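Local coordinates for protein shikimate dehydrogenase (Listeria monocytogenes, PDB 3TNL) that probably catalyses the reversible NADPH-linked reduction of 3-dehydroshikimate to shikimate, a step in chorismate and aromatic amino acid biosynthesis, at residues V178-Y191 and D206-L220. Residues are numbered along the deposited sequence; the frame is centred on the assembly and turned at random.
With NAD (nicotinamide-adenine-dinucleotide), chain H.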
# COMPACT_ATOMS: atom_id res chain seq x y z
N VAL B 178 -30.91 -23.23 1.64
CA VAL B 178 -31.01 -24.37 0.74
C VAL B 178 -31.41 -25.56 1.64
O VAL B 178 -30.84 -25.77 2.72
CB VAL B 178 -29.71 -24.57 -0.01
CG1 VAL B 178 -29.66 -25.92 -0.69
CG2 VAL B 178 -29.54 -23.41 -1.00
N LYS B 179 -32.35 -26.37 1.18
CA LYS B 179 -32.92 -27.46 2.01
C LYS B 179 -32.06 -28.71 2.11
O LYS B 179 -32.01 -29.35 3.17
CB LYS B 179 -34.31 -27.84 1.48
CG LYS B 179 -35.09 -28.89 2.29
CD LYS B 179 -36.35 -29.37 1.53
CE LYS B 179 -37.17 -30.30 2.41
NZ LYS B 179 -36.35 -31.41 2.94
N GLU B 180 -31.39 -29.05 1.02
CA GLU B 180 -30.58 -30.26 0.97
C GLU B 180 -29.38 -30.02 0.07
O GLU B 180 -29.52 -29.34 -0.95
CB GLU B 180 -31.39 -31.38 0.31
CG GLU B 180 -32.75 -31.68 0.91
CD GLU B 180 -33.49 -32.74 0.09
OE1 GLU B 180 -34.13 -32.37 -0.93
OE2 GLU B 180 -33.48 -33.92 0.54
N ILE B 181 -28.26 -30.57 0.45
CA ILE B 181 -27.04 -30.49 -0.34
C ILE B 181 -26.40 -31.86 -0.42
O ILE B 181 -26.13 -32.50 0.59
CB ILE B 181 -26.00 -29.50 0.27
CG1 ILE B 181 -26.61 -28.08 0.30
CG2 ILE B 181 -24.72 -29.50 -0.53
CD1 ILE B 181 -25.74 -27.02 0.92
N SER B 182 -26.18 -32.33 -1.65
CA SER B 182 -25.49 -33.56 -1.91
C SER B 182 -24.14 -33.24 -2.55
O SER B 182 -24.09 -32.69 -3.66
CB SER B 182 -26.29 -34.50 -2.78
OG SER B 182 -27.46 -34.90 -2.07
N ILE B 183 -23.08 -33.60 -1.84
CA ILE B 183 -21.70 -33.34 -2.27
C ILE B 183 -21.09 -34.61 -2.84
O ILE B 183 -21.23 -35.70 -2.27
CB ILE B 183 -20.82 -32.91 -1.07
CG1 ILE B 183 -21.46 -31.72 -0.32
CG2 ILE B 183 -19.35 -32.63 -1.52
CD1 ILE B 183 -20.80 -31.39 1.03
N PHE B 184 -20.40 -34.45 -3.97
CA PHE B 184 -19.65 -35.52 -4.61
C PHE B 184 -18.20 -35.09 -4.74
O PHE B 184 -17.90 -34.00 -5.18
CB PHE B 184 -20.20 -35.88 -5.98
CG PHE B 184 -21.50 -36.60 -5.92
CD1 PHE B 184 -21.56 -37.95 -6.16
CD2 PHE B 184 -22.68 -35.92 -5.63
CE1 PHE B 184 -22.76 -38.63 -6.10
CE2 PHE B 184 -23.89 -36.59 -5.56
CZ PHE B 184 -23.92 -37.96 -5.78
N ASN B 185 -17.29 -35.95 -4.28
CA ASN B 185 -15.88 -35.66 -4.40
C ASN B 185 -15.12 -36.96 -4.59
O ASN B 185 -15.54 -38.02 -4.10
CB ASN B 185 -15.33 -34.94 -3.13
CG ASN B 185 -14.05 -34.16 -3.43
OD1 ASN B 185 -14.13 -33.06 -4.02
ND2 ASN B 185 -12.88 -34.73 -3.08
N ARG B 186 -14.00 -36.89 -5.29
CA ARG B 186 -13.15 -38.09 -5.44
C ARG B 186 -12.49 -38.40 -4.10
O ARG B 186 -12.47 -37.57 -3.18
CB ARG B 186 -12.09 -37.91 -6.52
CG ARG B 186 -11.03 -36.83 -6.31
CD ARG B 186 -9.99 -36.87 -7.37
NE ARG B 186 -8.93 -35.89 -7.19
CZ ARG B 186 -7.99 -35.68 -8.09
NH1 ARG B 186 -7.03 -34.79 -7.87
NH2 ARG B 186 -8.03 -36.35 -9.23
N LYS B 187 -11.96 -39.62 -3.99
CA LYS B 187 -11.28 -40.07 -2.80
C LYS B 187 -9.83 -39.58 -2.76
O LYS B 187 -8.87 -40.37 -2.87
CB LYS B 187 -11.37 -41.58 -2.72
CG LYS B 187 -12.75 -42.12 -2.53
CD LYS B 187 -13.38 -41.51 -1.32
CE LYS B 187 -14.39 -42.41 -0.67
NZ LYS B 187 -13.67 -43.49 -0.00
N ASP B 188 -9.68 -38.28 -2.59
CA ASP B 188 -8.37 -37.63 -2.50
C ASP B 188 -8.23 -36.98 -1.11
O ASP B 188 -9.03 -37.25 -0.23
CB ASP B 188 -8.14 -36.65 -3.66
CG ASP B 188 -9.08 -35.45 -3.64
OD1 ASP B 188 -9.87 -35.27 -2.69
OD2 ASP B 188 -9.02 -34.66 -4.62
N ASP B 189 -7.25 -36.10 -0.94
CA ASP B 189 -7.04 -35.45 0.35
C ASP B 189 -8.14 -34.49 0.77
O ASP B 189 -8.17 -34.10 1.94
CB ASP B 189 -5.69 -34.74 0.36
CG ASP B 189 -4.52 -35.73 0.36
OD1 ASP B 189 -4.70 -36.92 0.75
OD2 ASP B 189 -3.41 -35.30 0.01
N PHE B 190 -9.02 -34.08 -0.15
CA PHE B 190 -10.13 -33.19 0.19
C PHE B 190 -11.37 -33.94 0.71
O PHE B 190 -12.31 -33.30 1.20
CB PHE B 190 -10.56 -32.35 -1.05
CG PHE B 190 -9.50 -31.39 -1.52
CD1 PHE B 190 -9.44 -30.10 -1.00
CD2 PHE B 190 -8.59 -31.76 -2.45
CE1 PHE B 190 -8.47 -29.20 -1.42
CE2 PHE B 190 -7.62 -30.86 -2.91
CZ PHE B 190 -7.56 -29.59 -2.36
N TYR B 191 -11.42 -35.27 0.58
CA TYR B 191 -12.63 -36.02 0.97
C TYR B 191 -12.91 -35.82 2.44
O TYR B 191 -14.07 -35.65 2.84
CB TYR B 191 -12.53 -37.53 0.62
CG TYR B 191 -13.86 -38.26 0.55
CD1 TYR B 191 -14.37 -38.94 1.66
CD2 TYR B 191 -14.62 -38.24 -0.62
CE1 TYR B 191 -15.61 -39.61 1.58
CE2 TYR B 191 -15.83 -38.94 -0.70
CZ TYR B 191 -16.33 -39.59 0.40
OH TYR B 191 -17.55 -40.25 0.28
N ASP B 206 -30.42 -26.34 9.45
CA ASP B 206 -31.49 -27.30 9.20
C ASP B 206 -31.36 -27.95 7.80
O ASP B 206 -32.24 -28.69 7.37
CB ASP B 206 -32.88 -26.68 9.35
CG ASP B 206 -33.28 -26.46 10.81
OD1 ASP B 206 -32.78 -27.20 11.71
OD2 ASP B 206 -34.12 -25.57 11.05
N CYS B 207 -30.26 -27.66 7.11
CA CYS B 207 -30.01 -28.26 5.78
C CYS B 207 -29.57 -29.72 5.96
O CYS B 207 -28.83 -30.02 6.91
CB CYS B 207 -28.90 -27.48 5.08
SG CYS B 207 -28.50 -28.03 3.41
N LYS B 208 -30.02 -30.59 5.07
CA LYS B 208 -29.69 -32.01 5.07
C LYS B 208 -28.58 -32.23 4.05
O LYS B 208 -28.80 -32.14 2.85
CB LYS B 208 -30.91 -32.88 4.75
CG LYS B 208 -32.13 -32.64 5.65
CD LYS B 208 -31.78 -32.64 7.14
CE LYS B 208 -33.00 -32.25 7.99
NZ LYS B 208 -32.62 -31.94 9.41
N ALA B 209 -27.40 -32.49 4.55
CA ALA B 209 -26.20 -32.68 3.75
C ALA B 209 -25.74 -34.13 3.76
O ALA B 209 -25.85 -34.84 4.77
CB ALA B 209 -25.09 -31.76 4.26
N GLN B 210 -25.18 -34.55 2.64
CA GLN B 210 -24.60 -35.88 2.49
C GLN B 210 -23.46 -35.81 1.49
O GLN B 210 -23.44 -34.91 0.65
CB GLN B 210 -25.62 -36.94 2.13
CG GLN B 210 -26.41 -36.69 0.96
CD GLN B 210 -27.67 -37.62 0.88
OE1 GLN B 210 -27.82 -38.62 1.62
NE2 GLN B 210 -28.54 -37.28 -0.04
N LEU B 211 -22.53 -36.76 1.62
CA LEU B 211 -21.34 -36.88 0.78
C LEU B 211 -21.24 -38.26 0.13
O LEU B 211 -21.50 -39.28 0.77
CB LEU B 211 -20.09 -36.64 1.62
CG LEU B 211 -18.74 -36.86 0.95
CD1 LEU B 211 -18.46 -35.89 -0.18
CD2 LEU B 211 -17.66 -36.80 2.05
N PHE B 212 -20.88 -38.28 -1.15
CA PHE B 212 -20.65 -39.48 -1.91
C PHE B 212 -19.38 -39.38 -2.76
O PHE B 212 -18.92 -38.28 -3.09
CB PHE B 212 -21.80 -39.72 -2.86
CG PHE B 212 -23.15 -39.76 -2.18
CD1 PHE B 212 -23.57 -40.89 -1.51
CD2 PHE B 212 -24.00 -38.67 -2.22
CE1 PHE B 212 -24.83 -40.92 -0.89
CE2 PHE B 212 -25.26 -38.72 -1.64
CZ PHE B 212 -25.64 -39.84 -0.96
N ASP B 213 -18.86 -40.52 -3.17
CA ASP B 213 -17.72 -40.59 -4.10
C ASP B 213 -18.26 -40.19 -5.48
O ASP B 213 -19.33 -40.63 -5.88
CB ASP B 213 -17.23 -42.05 -4.12
CG ASP B 213 -15.92 -42.26 -4.84
OD1 ASP B 213 -15.23 -43.23 -4.42
OD2 ASP B 213 -15.55 -41.50 -5.74
N ILE B 214 -17.48 -39.41 -6.23
CA ILE B 214 -17.84 -39.02 -7.59
C ILE B 214 -17.95 -40.27 -8.50
O ILE B 214 -18.57 -40.22 -9.57
CB ILE B 214 -16.82 -37.96 -8.18
CG1 ILE B 214 -17.30 -37.36 -9.50
CG2 ILE B 214 -15.41 -38.58 -8.33
CD1 ILE B 214 -18.60 -36.56 -9.41
N GLU B 215 -17.32 -41.35 -8.12
CA GLU B 215 -17.43 -42.60 -8.89
C GLU B 215 -18.77 -43.32 -8.75
O GLU B 215 -19.04 -44.26 -9.51
CB GLU B 215 -16.29 -43.55 -8.52
CG GLU B 215 -14.92 -43.00 -8.97
CD GLU B 215 -14.88 -42.58 -10.47
OE1 GLU B 215 -14.40 -41.44 -10.80
OE2 GLU B 215 -15.36 -43.36 -11.33
N ASP B 216 -19.61 -42.86 -7.82
CA ASP B 216 -20.94 -43.47 -7.58
C ASP B 216 -21.95 -42.84 -8.51
O ASP B 216 -22.75 -41.97 -8.13
CB ASP B 216 -21.31 -43.31 -6.11
CG ASP B 216 -22.52 -44.11 -5.72
OD1 ASP B 216 -23.24 -44.63 -6.59
OD2 ASP B 216 -22.74 -44.20 -4.50
N HIS B 217 -21.89 -43.28 -9.76
CA HIS B 217 -22.71 -42.73 -10.78
C HIS B 217 -24.20 -42.91 -10.56
O HIS B 217 -24.98 -42.03 -10.88
CB HIS B 217 -22.34 -43.26 -12.16
CG HIS B 217 -20.96 -42.93 -12.61
ND1 HIS B 217 -20.42 -43.47 -13.76
CD2 HIS B 217 -19.98 -42.18 -12.04
CE1 HIS B 217 -19.19 -43.01 -13.91
NE2 HIS B 217 -18.89 -42.25 -12.88
N GLU B 218 -24.60 -44.06 -10.03
CA GLU B 218 -26.03 -44.26 -9.79
C GLU B 218 -26.54 -43.33 -8.70
O GLU B 218 -27.62 -42.79 -8.86
CB GLU B 218 -26.38 -45.73 -9.61
CG GLU B 218 -26.30 -46.50 -10.97
CD GLU B 218 -27.20 -45.93 -12.10
OE1 GLU B 218 -28.30 -45.35 -11.86
OE2 GLU B 218 -26.80 -46.09 -13.27
N GLN B 219 -25.76 -43.08 -7.66
CA GLN B 219 -26.20 -42.10 -6.66
C GLN B 219 -26.26 -40.70 -7.27
O GLN B 219 -27.19 -39.93 -7.02
CB GLN B 219 -25.31 -42.08 -5.45
CG GLN B 219 -25.90 -41.29 -4.33
CD GLN B 219 -27.02 -42.05 -3.61
OE1 GLN B 219 -26.86 -43.21 -3.25
NE2 GLN B 219 -28.15 -41.40 -3.42
N LEU B 220 -25.26 -40.36 -8.09
CA LEU B 220 -25.27 -39.06 -8.77
C LEU B 220 -26.53 -38.83 -9.63
O LEU B 220 -27.10 -37.75 -9.64
CB LEU B 220 -23.98 -38.92 -9.61
CG LEU B 220 -23.77 -37.57 -10.30
CD1 LEU B 220 -23.63 -36.44 -9.29
CD2 LEU B 220 -22.56 -37.63 -11.19
PA NAD H . -9.05 -26.43 -4.24
O1A NAD H . -7.63 -26.78 -4.66
O2A NAD H . -9.27 -25.85 -2.86
O5B NAD H . -10.00 -27.72 -4.49
C5B NAD H . -9.93 -28.55 -5.66
C4B NAD H . -11.19 -29.42 -5.74
O4B NAD H . -11.22 -30.06 -7.03
C3B NAD H . -11.16 -30.57 -4.77
O3B NAD H . -12.54 -30.89 -4.42
C2B NAD H . -10.58 -31.73 -5.54
O2B NAD H . -11.02 -33.00 -5.08
C1B NAD H . -11.14 -31.47 -6.92
N9A NAD H . -10.40 -32.01 -8.07
C8A NAD H . -9.24 -31.49 -8.56
N7A NAD H . -8.88 -32.19 -9.65
C5A NAD H . -9.79 -33.16 -9.90
C6A NAD H . -9.99 -34.16 -10.83
N6A NAD H . -9.12 -34.33 -11.83
N1A NAD H . -11.08 -34.95 -10.76
C2A NAD H . -11.98 -34.79 -9.75
N3A NAD H . -11.86 -33.84 -8.80
C4A NAD H . -10.80 -33.01 -8.84
O3 NAD H . -9.59 -25.44 -5.37
PN NAD H . -10.62 -24.22 -5.20
O1N NAD H . -9.94 -22.97 -4.72
O2N NAD H . -11.89 -24.72 -4.50
O5D NAD H . -11.00 -23.85 -6.72
C5D NAD H . -11.70 -24.82 -7.51
C4D NAD H . -12.14 -24.06 -8.75
O4D NAD H . -12.94 -22.93 -8.35
C3D NAD H . -10.95 -23.50 -9.51
O3D NAD H . -11.13 -23.81 -10.90
C2D NAD H . -11.02 -22.00 -9.27
O2D NAD H . -10.42 -21.23 -10.34
C1D NAD H . -12.51 -21.78 -9.11
N1N NAD H . -12.92 -20.60 -8.35
C2N NAD H . -13.72 -19.68 -8.92
C3N NAD H . -14.14 -18.56 -8.22
C7N NAD H . -15.04 -17.53 -8.83
O7N NAD H . -15.02 -16.43 -8.29
N7N NAD H . -15.81 -17.85 -9.89
C4N NAD H . -13.71 -18.38 -6.89
C5N NAD H . -12.89 -19.35 -6.32
C6N NAD H . -12.49 -20.45 -7.07
O HOH W 1 -33.67 -29.28 5.33
O HOH W 2 -28.80 -34.29 0.53
O HOH W 3 -12.90 -41.25 -6.31
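Leu220 CD1 sits squarely over the phenyl ring of Phe184, 3.6 Å from its centroid and 7° off the normal. The opposite face takes Phe212 CB, while Asp213 O and the backbone of Gln219 lie at the ring's edge. The two phenylalanine rings meet obliquely, and Ile214 CD1 packs on Phe184 CB. On the other face of the sheet, Leu211 spreads its two methyls: CD1 rests 3.6 Å from Ile183 CG2, and CD2 lies over the ring of Tyr191, 3.5 Å from its CZ. Tyr191 reaches this methyl because its CG stands anti to the backbone N (chi1 -160°); Lys187 CD covers the other face of the ring.

The backbones form a parallel ladder, running from Lys208 N on Lys179 O to Asn185 N on Phe212 O; its straightest rung is Ile183 N to Gln210 O (2.8 Å, 178°). Strands 180-185 and 208-213, joined by helix 191-204, are a beta-alpha-beta unit of the Rossmann-type domain, with 208-213 outermost in the parallel sheet and helix 191-204 over Ala209 and Leu211.

Polar groups gather at the C-terminal ends. Asp213 OD2 accepts from Glu215 N in an Asx turn and also takes a water held by Lys187 N. Residues 185-190 grip the NAD adenosine: its O3B donates to Asn185 OD1 (2.7 Å) and its O2B to Asp188 OD2 (2.6 Å), fixing both ribose hydroxyls. The Arg186 guanidinium lies flat over the adenine; its NE forms a salt bridge to Asp188 OD2, which lies in the guanidinium plane while being met from above the plane of its own carboxylate. One face of the Phe190 ring packs on ribose C3B.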